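Local atomic coordinates of Non-reducing end beta-L-arabinofuranosidase (Bacteroides thetaiotaomicron, PDB entry 5MQO), a protein that probably hydrolyses glycosidic linkages in complex plant pectin as a family GH127 glycoside hydrolase, most likely an aceric acidase. Residues A[28-34]-A[309-315]; A[343-349]-A[360-366]; A[641-645]-A[675-681]. One frame throughout, in Å; residues are numbered along the deposited sequence.

Interaction 1: A[28-34]-A[309-315]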
# COMPACT_ATOMS: atom_id res chain seq x y z
N MET A 28 -5.50 -12.88 11.47
CA MET A 28 -6.18 -14.05 10.89
C MET A 28 -5.76 -15.38 11.58
O MET A 28 -5.96 -16.47 11.06
CB MET A 28 -5.92 -14.11 9.38
CG MET A 28 -6.48 -12.89 8.67
SD MET A 28 -6.47 -12.77 6.87
CE MET A 28 -6.93 -14.41 6.43
N SER A 29 -5.22 -15.29 12.79
CA SER A 29 -4.67 -16.45 13.47
C SER A 29 -5.71 -17.52 13.84
O SER A 29 -5.38 -18.68 13.86
CB SER A 29 -3.92 -15.98 14.71
OG SER A 29 -4.82 -15.38 15.63
N GLN A 30 -6.96 -17.11 14.09
CA GLN A 30 -8.11 -18.03 14.32
C GLN A 30 -9.01 -18.19 13.10
O GLN A 30 -10.04 -18.85 13.19
CB GLN A 30 -9.02 -17.51 15.45
CG GLN A 30 -8.33 -17.05 16.72
CD GLN A 30 -7.78 -18.20 17.53
OE1 GLN A 30 -8.54 -18.99 18.07
NE2 GLN A 30 -6.44 -18.31 17.62
N SER A 31 -8.67 -17.58 11.97
CA SER A 31 -9.60 -17.53 10.86
C SER A 31 -9.62 -18.88 10.14
O SER A 31 -8.57 -19.38 9.79
CB SER A 31 -9.23 -16.39 9.92
OG SER A 31 -9.33 -15.16 10.61
N ARG A 32 -10.79 -19.47 9.92
CA ARG A 32 -10.88 -20.88 9.52
C ARG A 32 -10.33 -21.18 8.14
O ARG A 32 -9.90 -22.29 7.90
CB ARG A 32 -12.33 -21.36 9.55
CG ARG A 32 -13.06 -21.15 10.87
CD ARG A 32 -14.41 -20.45 10.66
NE ARG A 32 -15.25 -20.38 11.86
CZ ARG A 32 -16.48 -19.83 11.92
NH1 ARG A 32 -17.06 -19.28 10.84
NH2 ARG A 32 -17.13 -19.83 13.09
N TYR A 33 -10.36 -20.19 7.23
CA TYR A 33 -9.90 -20.37 5.85
C TYR A 33 -8.75 -19.41 5.54
O TYR A 33 -8.56 -19.00 4.40
CB TYR A 33 -11.06 -20.15 4.88
CG TYR A 33 -12.30 -20.93 5.23
CD1 TYR A 33 -13.25 -20.42 6.13
CD2 TYR A 33 -12.52 -22.20 4.68
CE1 TYR A 33 -14.38 -21.16 6.47
CE2 TYR A 33 -13.66 -22.94 5.01
CZ TYR A 33 -14.57 -22.42 5.91
OH TYR A 33 -15.67 -23.14 6.22
N ALA A 34 -7.99 -19.04 6.55
CA ALA A 34 -6.76 -18.33 6.34
C ALA A 34 -5.69 -19.40 6.22
O ALA A 34 -5.90 -20.53 6.67
CB ALA A 34 -6.48 -17.42 7.51
N ASP A 309 -11.50 -10.25 3.90
CA ASP A 309 -11.63 -10.44 5.35
C ASP A 309 -12.87 -11.28 5.75
O ASP A 309 -12.76 -12.16 6.61
CB ASP A 309 -11.60 -9.09 6.07
CG ASP A 309 -10.21 -8.70 6.50
OD1 ASP A 309 -9.36 -9.61 6.64
OD2 ASP A 309 -9.96 -7.49 6.71
N VAL A 310 -14.01 -11.05 5.12
CA VAL A 310 -15.18 -11.91 5.36
C VAL A 310 -14.91 -13.31 4.86
O VAL A 310 -15.19 -14.28 5.58
CB VAL A 310 -16.49 -11.36 4.77
CG1 VAL A 310 -17.62 -12.40 4.83
CG2 VAL A 310 -16.86 -10.08 5.52
N TYR A 311 -14.30 -13.42 3.67
CA TYR A 311 -13.95 -14.75 3.13
C TYR A 311 -13.06 -15.53 4.10
O TYR A 311 -13.26 -16.72 4.29
CB TYR A 311 -13.32 -14.68 1.74
CG TYR A 311 -12.88 -16.05 1.33
CD1 TYR A 311 -13.79 -16.97 0.82
CD2 TYR A 311 -11.56 -16.47 1.57
CE1 TYR A 311 -13.39 -18.27 0.50
CE2 TYR A 311 -11.15 -17.75 1.26
CZ TYR A 311 -12.06 -18.64 0.73
OH TYR A 311 -11.59 -19.88 0.45
N ALA A 312 -12.09 -14.85 4.71
CA ALA A 312 -11.19 -15.49 5.68
C ALA A 312 -11.93 -16.24 6.78
O ALA A 312 -11.43 -17.24 7.28
CB ALA A 312 -10.28 -14.46 6.32
N GLU A 313 -13.10 -15.72 7.15
CA GLU A 313 -13.93 -16.25 8.21
C GLU A 313 -14.98 -17.22 7.71
O GLU A 313 -15.21 -18.21 8.37
CB GLU A 313 -14.60 -15.11 9.01
CG GLU A 313 -13.67 -13.97 9.44
CD GLU A 313 -12.45 -14.44 10.24
OE1 GLU A 313 -12.55 -15.48 10.97
OE2 GLU A 313 -11.38 -13.76 10.16
N THR A 314 -15.63 -16.93 6.57
CA THR A 314 -16.79 -17.75 6.08
C THR A 314 -16.51 -18.90 5.08
O THR A 314 -17.34 -19.80 4.93
CB THR A 314 -17.90 -16.86 5.44
OG1 THR A 314 -17.47 -16.34 4.17
CG2 THR A 314 -18.32 -15.71 6.38
N GLY A 315 -15.38 -18.81 4.37
CA GLY A 315 -15.00 -19.79 3.35
C GLY A 315 -15.96 -19.92 2.20
O GLY A 315 -15.94 -20.94 1.52
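The ring of Tyr33 lies flat over Gly315, whose CA sits 3.3 Å from the ring centroid and only 10° off the ring normal, a CH-pi contact at the point where helix 297-314 ends. Gly315 leaves the helix with positive phi, and a CB there would fall 2.3 Å from Tyr33 CZ, so a larger residue would collide with the ring. Beside this CH-pi contact the loop bonds to the last helical turn. Tyr33 N donates to Ala312 O at 3.1 Å, and Arg32 NH1 reaches Glu313 O at 3.3 Å; near a helix C-terminus such carbonyls run short of donors from their own helix. The loop comes up to the helix through two consecutive type I turns, Met28 to Ser31 and Ser31 to Ala34. Where they join, Ser31 points its side chain at the helix, and its OG donates to Glu313 OE2 at 2.5 Å. The same carboxylate atom forms a salt bridge with Arg253, which also pairs with Asp309. Deeper in, Met28 CE packs on Ala312 CB at 3.4 Å, with Val398 of helix 382-399 touching both side chains. A non-helical N-terminal segment is thereby docked across the C-terminal end of a helix in the mainly helical GH127 catalytic domain, a member of the six-hairpin glycosidase clan.

Interaction 2: A[343-349]-A[360-366]; sequences ALYDGTS and IQKVHQS
Segments 343-349 and 360-366 run antiparallel, their strands 347-349 and 361-364 approaching to 4.3 Å between axes at 123°. Hydrogen-bonded pairs are Ser349 with Gln361 (Ser349 N to Gln361 O 2.9 Å, Gln361 N to Ser349 O 3.0 Å) and Gly347 with Val363 (Gly347 N to Val363 O 3.2 Å, Val363 N to Gly347 O 2.8 Å); Thr348 with Lys362 and Asp346 with His364 are non-hydrogen-bonded. At Tyr345-Asp346 and at Gln365 the chains turn corners, Gln365 N bonding to Tyr345 O at 3.0 Å, and pairing resumes with Leu344 N to Ser366 O at 3.0 Å and Ser366 N to Leu344 O at 2.9 Å. This is a two-stranded beta hairpin of the catalytic domain with an eleven-residue connection between the strands; Ala343 and Leu344 facing Ser366 make a classic bulge, Gln365 (phi/psi 52/54) and Ser366 facing Leu344 a G1 bulge. On one face Val363 (m) is central: its CG2 lies 4.1 Å from CD1 of Leu344 (m, t), and its CG1 3.5 Å from CB of Ser349 (t), which directs OG to Asp279. A CB on Gly347 would be crowded here, 3.1 Å from Leu344 CD1. Gln361 (m, t) bonds to Asp279 and Gly277. The opposite face carries Thr348 (p), with CB 3.7 Å from Ile360 CG2, Lys362 (m, t, p, t), and Asp346 (m, chi2 -66°), salt-bridged to Arg444. His364 (p, chi2 -49°) swings its imidazole off edge-to-face with His296, and Tyr345 (m, chi2 64°) points away from the partner strand, its OH bonded to Lys447.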
# COMPACT_ATOMS: atom_id res chain seq x y z
N ALA A 343 -7.47 6.06 -12.71
CA ALA A 343 -7.09 6.81 -13.89
C ALA A 343 -7.87 8.07 -14.16
O ALA A 343 -7.42 8.89 -14.96
CB ALA A 343 -7.29 5.91 -15.08
N LEU A 344 -9.08 8.21 -13.59
CA LEU A 344 -10.02 9.28 -13.99
C LEU A 344 -10.32 10.13 -12.80
O LEU A 344 -10.73 9.62 -11.77
CB LEU A 344 -11.34 8.73 -14.55
CG LEU A 344 -11.29 7.62 -15.60
CD1 LEU A 344 -12.65 6.95 -15.72
CD2 LEU A 344 -10.84 8.10 -16.97
N TYR A 345 -10.09 11.42 -12.96
CA TYR A 345 -10.65 12.44 -12.07
C TYR A 345 -12.19 12.38 -12.20
O TYR A 345 -12.89 12.30 -11.20
CB TYR A 345 -10.13 13.86 -12.46
CG TYR A 345 -8.69 14.18 -12.02
CD1 TYR A 345 -7.58 13.47 -12.52
CD2 TYR A 345 -8.43 15.22 -11.12
CE1 TYR A 345 -6.29 13.78 -12.11
CE2 TYR A 345 -7.14 15.54 -10.73
CZ TYR A 345 -6.08 14.82 -11.22
OH TYR A 345 -4.81 15.13 -10.81
N ASP A 346 -12.70 12.41 -13.43
CA ASP A 346 -14.13 12.36 -13.71
C ASP A 346 -14.35 11.51 -14.94
O ASP A 346 -13.50 11.50 -15.80
CB ASP A 346 -14.70 13.74 -14.02
CG ASP A 346 -14.45 14.77 -12.92
OD1 ASP A 346 -14.98 14.67 -11.78
OD2 ASP A 346 -13.76 15.74 -13.24
N GLY A 347 -15.48 10.85 -15.07
CA GLY A 347 -15.79 10.13 -16.30
C GLY A 347 -17.15 9.45 -16.26
O GLY A 347 -18.01 9.78 -15.42
N THR A 348 -17.34 8.49 -17.16
CA THR A 348 -18.60 7.76 -17.26
C THR A 348 -18.34 6.25 -17.22
O THR A 348 -17.33 5.80 -17.72
CB THR A 348 -19.34 8.11 -18.56
OG1 THR A 348 -18.42 8.06 -19.65
CG2 THR A 348 -19.90 9.48 -18.48
N SER A 349 -19.27 5.52 -16.61
CA SER A 349 -19.28 4.06 -16.54
C SER A 349 -20.68 3.48 -16.93
O SER A 349 -21.72 3.96 -16.44
CB SER A 349 -18.93 3.60 -15.13
OG SER A 349 -18.77 2.20 -15.08
N ILE A 360 -25.88 5.10 -18.25
CA ILE A 360 -24.51 5.64 -18.20
C ILE A 360 -24.37 6.66 -17.06
O ILE A 360 -25.00 7.71 -17.07
CB ILE A 360 -24.10 6.28 -19.54
CG1 ILE A 360 -24.20 5.23 -20.65
CG2 ILE A 360 -22.68 6.84 -19.46
CD1 ILE A 360 -24.11 5.81 -22.04
N GLN A 361 -23.54 6.34 -16.08
CA GLN A 361 -23.42 7.15 -14.87
C GLN A 361 -22.10 7.89 -14.84
O GLN A 361 -21.15 7.48 -15.48
CB GLN A 361 -23.47 6.25 -13.66
CG GLN A 361 -24.78 5.52 -13.43
CD GLN A 361 -24.68 4.48 -12.33
OE1 GLN A 361 -23.58 4.15 -11.84
NE2 GLN A 361 -25.81 3.94 -11.96
N LYS A 362 -22.04 8.99 -14.09
CA LYS A 362 -20.75 9.61 -13.73
C LYS A 362 -19.97 8.78 -12.69
O LYS A 362 -20.56 8.16 -11.81
CB LYS A 362 -20.93 11.06 -13.26
CG LYS A 362 -21.17 12.03 -14.42
CD LYS A 362 -21.93 13.28 -14.00
CE LYS A 362 -21.17 14.06 -12.95
NZ LYS A 362 -22.10 14.93 -12.18
N VAL A 363 -18.64 8.78 -12.83
CA VAL A 363 -17.71 8.25 -11.81
C VAL A 363 -16.73 9.36 -11.45
O VAL A 363 -16.66 10.39 -12.12
CB VAL A 363 -16.97 6.98 -12.29
CG1 VAL A 363 -17.96 5.92 -12.74
CG2 VAL A 363 -15.99 7.26 -13.43
N HIS A 364 -15.97 9.18 -10.38
CA HIS A 364 -14.92 10.15 -10.02
C HIS A 364 -13.84 9.48 -9.18
O HIS A 364 -14.14 8.59 -8.41
CB HIS A 364 -15.51 11.39 -9.31
CG HIS A 364 -15.95 11.14 -7.89
ND1 HIS A 364 -16.74 10.07 -7.53
CD2 HIS A 364 -15.71 11.84 -6.75
CE1 HIS A 364 -16.97 10.11 -6.23
NE2 HIS A 364 -16.35 11.17 -5.73
N GLN A 365 -12.59 9.90 -9.35
CA GLN A 365 -11.46 9.37 -8.59
C GLN A 365 -11.51 7.87 -8.74
O GLN A 365 -11.52 7.10 -7.76
CB GLN A 365 -11.53 9.85 -7.14
CG GLN A 365 -12.06 11.28 -7.00
CD GLN A 365 -11.64 11.99 -5.74
OE1 GLN A 365 -11.33 11.37 -4.73
NE2 GLN A 365 -11.60 13.31 -5.80
N SER A 366 -11.55 7.48 -10.01
CA SER A 366 -12.12 6.22 -10.43
C SER A 366 -11.30 5.40 -11.43
O SER A 366 -10.51 5.93 -12.24
CB SER A 366 -13.50 6.49 -11.05
OG SER A 366 -14.04 5.32 -11.63

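Interaction 3: A[641-645]-A[675-681]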
# COMPACT_ATOMS: atom_id res chain seq x y z
N SER A 641 19.99 8.75 1.47
CA SER A 641 20.84 8.17 0.45
C SER A 641 19.98 7.31 -0.45
O SER A 641 19.34 6.36 0.02
CB SER A 641 21.97 7.32 1.05
OG SER A 641 22.93 7.00 0.03
N ILE A 642 19.96 7.64 -1.73
CA ILE A 642 19.16 6.92 -2.70
C ILE A 642 20.08 6.49 -3.86
O ILE A 642 21.11 7.14 -4.12
CB ILE A 642 17.91 7.74 -3.19
CG1 ILE A 642 18.32 8.78 -4.24
CG2 ILE A 642 17.16 8.41 -2.03
CD1 ILE A 642 17.16 9.44 -4.98
N VAL A 643 19.72 5.40 -4.53
CA VAL A 643 20.40 5.01 -5.73
C VAL A 643 19.75 5.71 -6.92
O VAL A 643 18.62 5.42 -7.27
CB VAL A 643 20.38 3.49 -5.93
CG1 VAL A 643 21.05 3.12 -7.25
CG2 VAL A 643 21.08 2.80 -4.76
N ALA A 644 20.48 6.65 -7.52
CA ALA A 644 20.12 7.16 -8.84
C ALA A 644 20.73 6.27 -9.93
O ALA A 644 21.54 5.41 -9.65
CB ALA A 644 20.55 8.62 -9.01
N LEU A 645 20.28 6.43 -11.17
CA LEU A 645 20.81 5.67 -12.28
C LEU A 645 21.26 6.71 -13.29
O LEU A 645 20.49 7.62 -13.62
CB LEU A 645 19.74 4.73 -12.87
CG LEU A 645 19.08 3.74 -11.88
CD1 LEU A 645 17.73 3.20 -12.39
CD2 LEU A 645 20.03 2.61 -11.52
N ARG A 675 19.93 11.58 -15.36
CA ARG A 675 19.95 10.80 -14.14
C ARG A 675 18.50 10.48 -13.75
O ARG A 675 17.65 11.38 -13.69
CB ARG A 675 20.68 11.61 -13.10
CG ARG A 675 20.45 11.14 -11.69
CD ARG A 675 21.48 11.68 -10.74
NE ARG A 675 21.42 13.13 -10.55
CZ ARG A 675 21.92 13.76 -9.48
NH1 ARG A 675 22.50 13.09 -8.48
NH2 ARG A 675 21.82 15.08 -9.41
N LEU A 676 18.21 9.20 -13.52
CA LEU A 676 16.90 8.76 -13.01
C LEU A 676 16.93 8.62 -11.50
O LEU A 676 17.94 8.20 -10.94
CB LEU A 676 16.51 7.43 -13.65
CG LEU A 676 16.50 7.43 -15.18
CD1 LEU A 676 15.97 6.12 -15.75
CD2 LEU A 676 15.67 8.58 -15.72
N ILE A 677 15.84 9.02 -10.84
CA ILE A 677 15.69 8.79 -9.38
C ILE A 677 14.42 8.00 -9.13
O ILE A 677 13.56 7.89 -10.01
CB ILE A 677 15.66 10.10 -8.54
CG1 ILE A 677 14.41 10.94 -8.84
CG2 ILE A 677 16.92 10.93 -8.76
CD1 ILE A 677 14.09 11.93 -7.74
N PRO A 678 14.28 7.43 -7.92
CA PRO A 678 13.08 6.66 -7.64
C PRO A 678 11.85 7.54 -7.65
O PRO A 678 11.91 8.69 -7.20
CB PRO A 678 13.33 6.12 -6.23
CG PRO A 678 14.81 6.11 -6.10
CD PRO A 678 15.20 7.38 -6.78
N TYR A 679 10.76 7.01 -8.19
CA TYR A 679 9.52 7.75 -8.25
C TYR A 679 9.14 8.26 -6.90
O TYR A 679 8.83 9.45 -6.79
CB TYR A 679 8.41 6.88 -8.80
CG TYR A 679 7.04 7.48 -8.82
CD1 TYR A 679 6.69 8.48 -9.75
CD2 TYR A 679 6.06 7.03 -7.96
CE1 TYR A 679 5.40 9.02 -9.78
CE2 TYR A 679 4.77 7.54 -7.98
CZ TYR A 679 4.44 8.54 -8.89
OH TYR A 679 3.16 9.02 -8.87
N TYR A 680 9.21 7.42 -5.87
CA TYR A 680 8.73 7.82 -4.56
C TYR A 680 9.39 9.12 -4.11
O TYR A 680 8.74 9.96 -3.50
CB TYR A 680 8.93 6.73 -3.51
CG TYR A 680 10.32 6.65 -2.91
CD1 TYR A 680 10.66 7.41 -1.82
CD2 TYR A 680 11.28 5.80 -3.45
CE1 TYR A 680 11.94 7.33 -1.28
CE2 TYR A 680 12.56 5.73 -2.93
CZ TYR A 680 12.88 6.50 -1.85
OH TYR A 680 14.12 6.42 -1.34
N ALA A 681 10.67 9.29 -4.43
CA ALA A 681 11.44 10.50 -4.10
C ALA A 681 11.24 11.70 -5.05
O ALA A 681 11.95 12.71 -4.91
CB ALA A 681 12.93 10.15 -4.07
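Like a knob, the side chain of Ile642 projects from strand 640-651 into a hollow made by the end of the opposite strand and the turn that follows it. With chi1 p (79°) and chi2 t, its CD1 drops to 3.4 Å from Pro678 CD and 3.9 Å from Ile677 CB, and Ala681 CB bounds the same hollow at 4.4 Å from CD1. CG2 of Ile642 faces the rim, 3.7 Å from Tyr680 OH. The hollow exists because the chain curls after Pro678, in a turn where Ala681 N makes a weak bond to Pro678 O (3.1 Å); Ala681 CB points toward the strand. Two residues on from Ile642, Ala644 is a much smaller bump: its CB settles between Arg675 CD at 3.6 Å and Ile677 CG2 at 4.3 Å. Both segments belong to the mixed beta sheet of the GH127 C-terminal domain, where strand 670-678 runs between strands 640-651 and 604-609. The two strands here are antiparallel, with axes 4.6 Å apart at closest approach, at 146°. They pair regularly at Leu645 and Leu676, through Leu645 N to Leu676 O at 2.9 Å and Leu676 N to Leu645 O at 2.8 Å. Toward Ile642 the backbones part, and side chains fill the widening gap; Val643 O, 4.0 Å from Pro678 CD, bonds instead to the hydroxyl of Tyr606. Leu645 and Leu676 send their side chains to one face, CB to CB 4.3 Å, and Val599 of strand 596-601 touches both of them.

In the fold
The three contacts follow one another along the chain without overlap. Interactions 1 and 2, with centres about 33 Å apart, both involve the catalytic domain: interaction 1 brings the N-terminal loop to the end of helix 297-314, whereas interaction 2 closes a local hairpin some thirty residues further on, past helix 317-333. Interaction 3 belongs to the C-terminal domain's sheet, on the opposite side of the chain's centre from interaction 1, about 40 Å away between centres. It comes nearer to interaction 2, about 10 Å between nearest atoms, though they do not touch. None of the three spans both domains: interactions 1 and 2 lie at separate places on the catalytic part, interaction 3 within the C-terminal sheet.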